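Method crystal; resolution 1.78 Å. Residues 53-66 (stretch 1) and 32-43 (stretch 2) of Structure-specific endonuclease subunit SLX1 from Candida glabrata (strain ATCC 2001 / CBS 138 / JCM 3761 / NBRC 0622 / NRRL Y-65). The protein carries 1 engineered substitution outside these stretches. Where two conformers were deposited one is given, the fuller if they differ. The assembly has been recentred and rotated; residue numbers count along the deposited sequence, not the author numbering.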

# COMPACT_ATOMS: atom_id res chain seq x y z
N LYS B 53 3.78 21.92 -27.02
CA LYS B 53 5.08 22.57 -27.24
C LYS B 53 6.01 22.35 -26.04
O LYS B 53 5.60 22.33 -24.87
CB LYS B 53 4.91 24.07 -27.50
N ARG B 54 7.29 22.15 -26.31
CA ARG B 54 8.19 21.86 -25.22
C ARG B 54 8.82 23.14 -24.69
O ARG B 54 9.28 23.99 -25.43
CB ARG B 54 9.25 20.85 -25.67
CG ARG B 54 8.61 19.52 -26.07
CD ARG B 54 9.64 18.43 -26.14
NE ARG B 54 9.02 17.11 -26.17
CZ ARG B 54 9.48 16.06 -25.50
NH1 ARG B 54 10.58 16.18 -24.77
NH2 ARG B 54 8.86 14.90 -25.57
N ASP B 55 8.82 23.27 -23.36
CA ASP B 55 9.44 24.45 -22.75
C ASP B 55 10.62 24.05 -21.86
O ASP B 55 11.13 24.88 -21.12
CB ASP B 55 8.41 25.24 -21.96
CG ASP B 55 7.98 24.55 -20.67
OD1 ASP B 55 8.26 23.36 -20.42
OD2 ASP B 55 7.32 25.23 -19.86
N GLY B 56 11.04 22.81 -21.99
CA GLY B 56 12.12 22.23 -21.19
C GLY B 56 11.68 21.60 -19.86
O GLY B 56 12.51 21.09 -19.12
N THR B 57 10.38 21.60 -19.54
CA THR B 57 9.94 20.87 -18.35
C THR B 57 10.23 19.37 -18.50
O THR B 57 10.82 18.73 -17.62
CB THR B 57 8.45 21.06 -18.10
OG1 THR B 57 8.22 22.46 -17.88
CG2 THR B 57 8.04 20.34 -16.85
N ARG B 58 9.82 18.80 -19.63
CA ARG B 58 10.32 17.46 -19.99
C ARG B 58 11.78 17.48 -20.48
O ARG B 58 12.22 18.42 -21.15
CB ARG B 58 9.43 16.91 -21.12
CG ARG B 58 7.98 16.77 -20.72
CD ARG B 58 7.26 16.53 -22.07
NE ARG B 58 5.86 16.28 -21.89
CZ ARG B 58 4.92 17.23 -21.83
NH1 ARG B 58 5.28 18.52 -21.87
NH2 ARG B 58 3.65 16.87 -21.74
N PRO B 59 12.54 16.43 -20.18
CA PRO B 59 12.08 15.24 -19.44
C PRO B 59 12.07 15.41 -17.92
O PRO B 59 12.89 16.19 -17.35
CB PRO B 59 13.14 14.15 -19.81
CG PRO B 59 14.40 14.97 -20.14
CD PRO B 59 13.91 16.29 -20.75
N TRP B 60 11.24 14.61 -17.30
CA TRP B 60 11.14 14.51 -15.86
C TRP B 60 12.03 13.40 -15.36
O TRP B 60 12.13 12.35 -15.99
CB TRP B 60 9.69 14.15 -15.47
CG TRP B 60 8.65 15.14 -15.81
CD1 TRP B 60 7.84 15.14 -16.94
CD2 TRP B 60 8.21 16.22 -15.00
NE1 TRP B 60 6.94 16.18 -16.86
CE2 TRP B 60 7.13 16.84 -15.67
CE3 TRP B 60 8.62 16.71 -13.75
CZ2 TRP B 60 6.44 17.94 -15.13
CZ3 TRP B 60 7.93 17.81 -13.21
CH2 TRP B 60 6.86 18.42 -13.89
N GLU B 61 12.58 13.56 -14.16
CA GLU B 61 13.22 12.45 -13.43
C GLU B 61 12.23 11.91 -12.38
O GLU B 61 11.66 12.71 -11.64
CB GLU B 61 14.51 12.97 -12.69
CG GLU B 61 15.20 11.86 -11.86
CD GLU B 61 16.30 12.43 -10.94
OE1 GLU B 61 16.40 13.67 -10.80
OE2 GLU B 61 17.06 11.61 -10.37
N MET B 62 11.98 10.59 -12.35
CA MET B 62 11.17 10.08 -11.24
C MET B 62 12.10 9.93 -10.04
O MET B 62 12.96 9.08 -10.04
CB MET B 62 10.51 8.74 -11.62
CG MET B 62 9.58 8.23 -10.45
SD MET B 62 8.71 6.71 -10.95
CE MET B 62 7.61 7.37 -12.20
N VAL B 63 11.94 10.76 -9.00
CA VAL B 63 12.93 10.71 -7.95
C VAL B 63 12.57 9.78 -6.80
O VAL B 63 13.46 9.32 -6.04
CB VAL B 63 13.23 12.15 -7.38
CG1 VAL B 63 13.88 13.02 -8.51
CG2 VAL B 63 11.98 12.86 -6.79
N ALA B 64 11.27 9.51 -6.64
CA ALA B 64 10.81 8.65 -5.53
C ALA B 64 9.48 8.04 -5.89
O ALA B 64 8.72 8.61 -6.68
CB ALA B 64 10.67 9.43 -4.20
N ILE B 65 9.19 6.88 -5.30
CA ILE B 65 7.85 6.33 -5.48
C ILE B 65 7.51 5.59 -4.16
O ILE B 65 8.39 4.95 -3.56
CB ILE B 65 7.74 5.41 -6.73
CG1 ILE B 65 6.26 5.01 -6.99
CG2 ILE B 65 8.68 4.15 -6.63
CD1 ILE B 65 6.15 4.40 -8.46
N VAL B 66 6.27 5.73 -3.73
CA VAL B 66 5.75 5.02 -2.56
C VAL B 66 4.88 3.93 -3.14
O VAL B 66 3.97 4.24 -3.93
CB VAL B 66 4.91 5.94 -1.68
CG1 VAL B 66 4.22 5.18 -0.47
CG2 VAL B 66 5.80 7.14 -1.15
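Stretch 2 (32-43) NPVRRLRQHNGS

Stretch 2 is a helix, residues 33–41, that runs nearly antiparallel to the strand of stretch 1, residues 60–66; their directions differ by 151° and their axes approach to 9.2 Å. Asn 32 caps the helix, its OD1 accepting from Arg 35 N at 3.0 Å, and Gly 42 is the first residue to leave the helical conformation. The start of stretch 1 therefore meets the helix C-terminus, where the last carbonyls lack helical partners and suit donors such as arginine.

Arg 54 reaches in with an extended side chain, and its NH2 donates to Asn 41 O at 2.8 Å. Water 3 links its NH1 to the same carbonyl. Gly 56, at phi 88°, adopts a backbone conformation that calls for glycine and lies clear of the helix. Arg 58 makes a weak hydrogen bond from NE to His 40 O at 2.9 Å, while water 1 joins its NH2 to Gln 39 O.

Pro 59, preceded by a cis peptide, brings the backbones closest: its CA lies 5.0 Å from the CA of Asn 41. Next, Trp 60 N donates almost linearly to Asn 41 OD1 at 2.7 Å, and Asn 41 ND2 returns a weak bond to Trp 60 O at 3.3 Å. A carboxamide suits this place because it can accept and donate at once, pairing with both polar backbone atoms of one residue. The indole NE1 reaches His 40 O through water 2, and Trp 60 CB lies 4.3 Å from Leu 37 CD1.

Farther along, the contact becomes apolar. Glu 61 points away, but Met 62 points toward the helix; its CB is 4.1 Å from Leu 37 CD2, and its flexible chain carries CE to 4.0 Å from Pro 33 CB. Ile 65 completes the contact, with CD1 3.9 Å from Pro 33 CB in the first helical turn.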

# COMPACT_ATOMS: atom_id res chain seq x y z
N ASN B 32 1.97 1.15 -13.40
CA ASN B 32 3.13 0.87 -14.24
C ASN B 32 3.91 2.18 -14.39
O ASN B 32 3.61 2.97 -15.28
CB ASN B 32 2.72 0.32 -15.63
CG ASN B 32 3.93 -0.02 -16.50
OD1 ASN B 32 5.04 0.48 -16.28
ND2 ASN B 32 3.70 -0.84 -17.51
N PRO B 33 4.91 2.34 -13.55
CA PRO B 33 5.65 3.61 -13.53
C PRO B 33 6.56 3.78 -14.75
O PRO B 33 6.90 4.94 -15.07
CB PRO B 33 6.48 3.53 -12.22
CG PRO B 33 6.74 1.99 -12.06
CD PRO B 33 5.39 1.37 -12.55
N VAL B 34 6.96 2.68 -15.42
CA VAL B 34 7.81 2.81 -16.59
C VAL B 34 6.99 3.42 -17.75
O VAL B 34 7.39 4.43 -18.37
CB VAL B 34 8.41 1.42 -17.03
CG1 VAL B 34 9.28 1.67 -18.27
CG2 VAL B 34 9.24 0.85 -15.82
N ARG B 35 5.83 2.79 -18.03
CA ARG B 35 4.95 3.27 -19.07
C ARG B 35 4.50 4.73 -18.75
O ARG B 35 4.48 5.62 -19.64
CB ARG B 35 3.73 2.36 -19.16
CG ARG B 35 2.78 2.77 -20.27
CD ARG B 35 1.73 1.64 -20.46
NE ARG B 35 1.00 2.04 -21.65
CZ ARG B 35 -0.05 2.86 -21.59
NH1 ARG B 35 -0.67 3.24 -22.72
NH2 ARG B 35 -0.49 3.24 -20.39
N ARG B 36 4.21 4.95 -17.48
CA ARG B 36 3.74 6.31 -17.07
C ARG B 36 4.81 7.35 -17.29
O ARG B 36 4.55 8.45 -17.78
CB ARG B 36 3.32 6.31 -15.62
CG ARG B 36 2.87 7.73 -15.08
CD ARG B 36 1.69 8.29 -15.88
NE ARG B 36 0.53 7.40 -15.78
CZ ARG B 36 -0.23 7.31 -14.70
NH1 ARG B 36 -1.21 6.40 -14.68
NH2 ARG B 36 -0.08 8.14 -13.67
N LEU B 37 6.04 7.03 -16.89
CA LEU B 37 7.11 8.00 -17.12
C LEU B 37 7.33 8.25 -18.61
O LEU B 37 7.55 9.39 -19.02
CB LEU B 37 8.39 7.50 -16.40
CG LEU B 37 9.58 8.46 -16.40
CD1 LEU B 37 9.20 9.84 -15.79
CD2 LEU B 37 10.69 7.74 -15.55
N ARG B 38 7.23 7.22 -19.48
CA ARG B 38 7.29 7.51 -20.92
C ARG B 38 6.18 8.45 -21.40
O ARG B 38 6.42 9.25 -22.31
CB ARG B 38 7.17 6.23 -21.84
CG ARG B 38 8.29 5.23 -21.74
CD ARG B 38 8.23 4.24 -23.01
NE ARG B 38 6.94 3.54 -23.09
CZ ARG B 38 6.70 2.43 -22.40
NH1 ARG B 38 7.66 1.93 -21.63
NH2 ARG B 38 5.52 1.83 -22.47
N GLN B 39 4.98 8.26 -20.86
CA GLN B 39 3.83 9.13 -21.24
C GLN B 39 4.12 10.58 -20.79
O GLN B 39 3.86 11.54 -21.52
CB GLN B 39 2.55 8.64 -20.61
CG GLN B 39 2.03 7.35 -21.33
CD GLN B 39 0.80 6.81 -20.62
OE1 GLN B 39 0.85 6.53 -19.42
NE2 GLN B 39 -0.31 6.78 -21.32
N HIS B 40 4.64 10.73 -19.59
CA HIS B 40 4.96 12.10 -19.12
C HIS B 40 6.07 12.74 -19.96
O HIS B 40 6.08 13.98 -20.19
CB HIS B 40 5.40 12.12 -17.63
CG HIS B 40 4.27 11.95 -16.66
ND1 HIS B 40 3.16 12.78 -16.64
CD2 HIS B 40 4.11 11.10 -15.62
CE1 HIS B 40 2.35 12.41 -15.67
NE2 HIS B 40 2.93 11.42 -15.01
N ASN B 41 7.05 11.94 -20.39
CA ASN B 41 8.20 12.48 -21.11
C ASN B 41 8.06 12.56 -22.59
O ASN B 41 8.78 13.26 -23.27
CB ASN B 41 9.43 11.65 -20.75
CG ASN B 41 9.93 12.02 -19.35
OD1 ASN B 41 9.59 13.11 -18.87
ND2 ASN B 41 10.68 11.13 -18.71
N GLY B 42 7.08 11.88 -23.12
CA GLY B 42 6.91 11.89 -24.56
C GLY B 42 5.54 12.46 -24.74
O GLY B 42 5.32 13.63 -24.49
N SER B 43 4.59 11.62 -25.10
CA SER B 43 3.18 12.06 -25.00
C SER B 43 2.27 10.93 -24.50
O SER B 43 2.66 9.75 -24.47
CB SER B 43 2.69 12.56 -26.36
OG SER B 43 2.76 11.48 -27.27
O HOH W 1 2.81 14.06 -21.70
O HOH W 2 4.79 15.93 -18.80
O HOH W 3 11.23 14.18 -22.76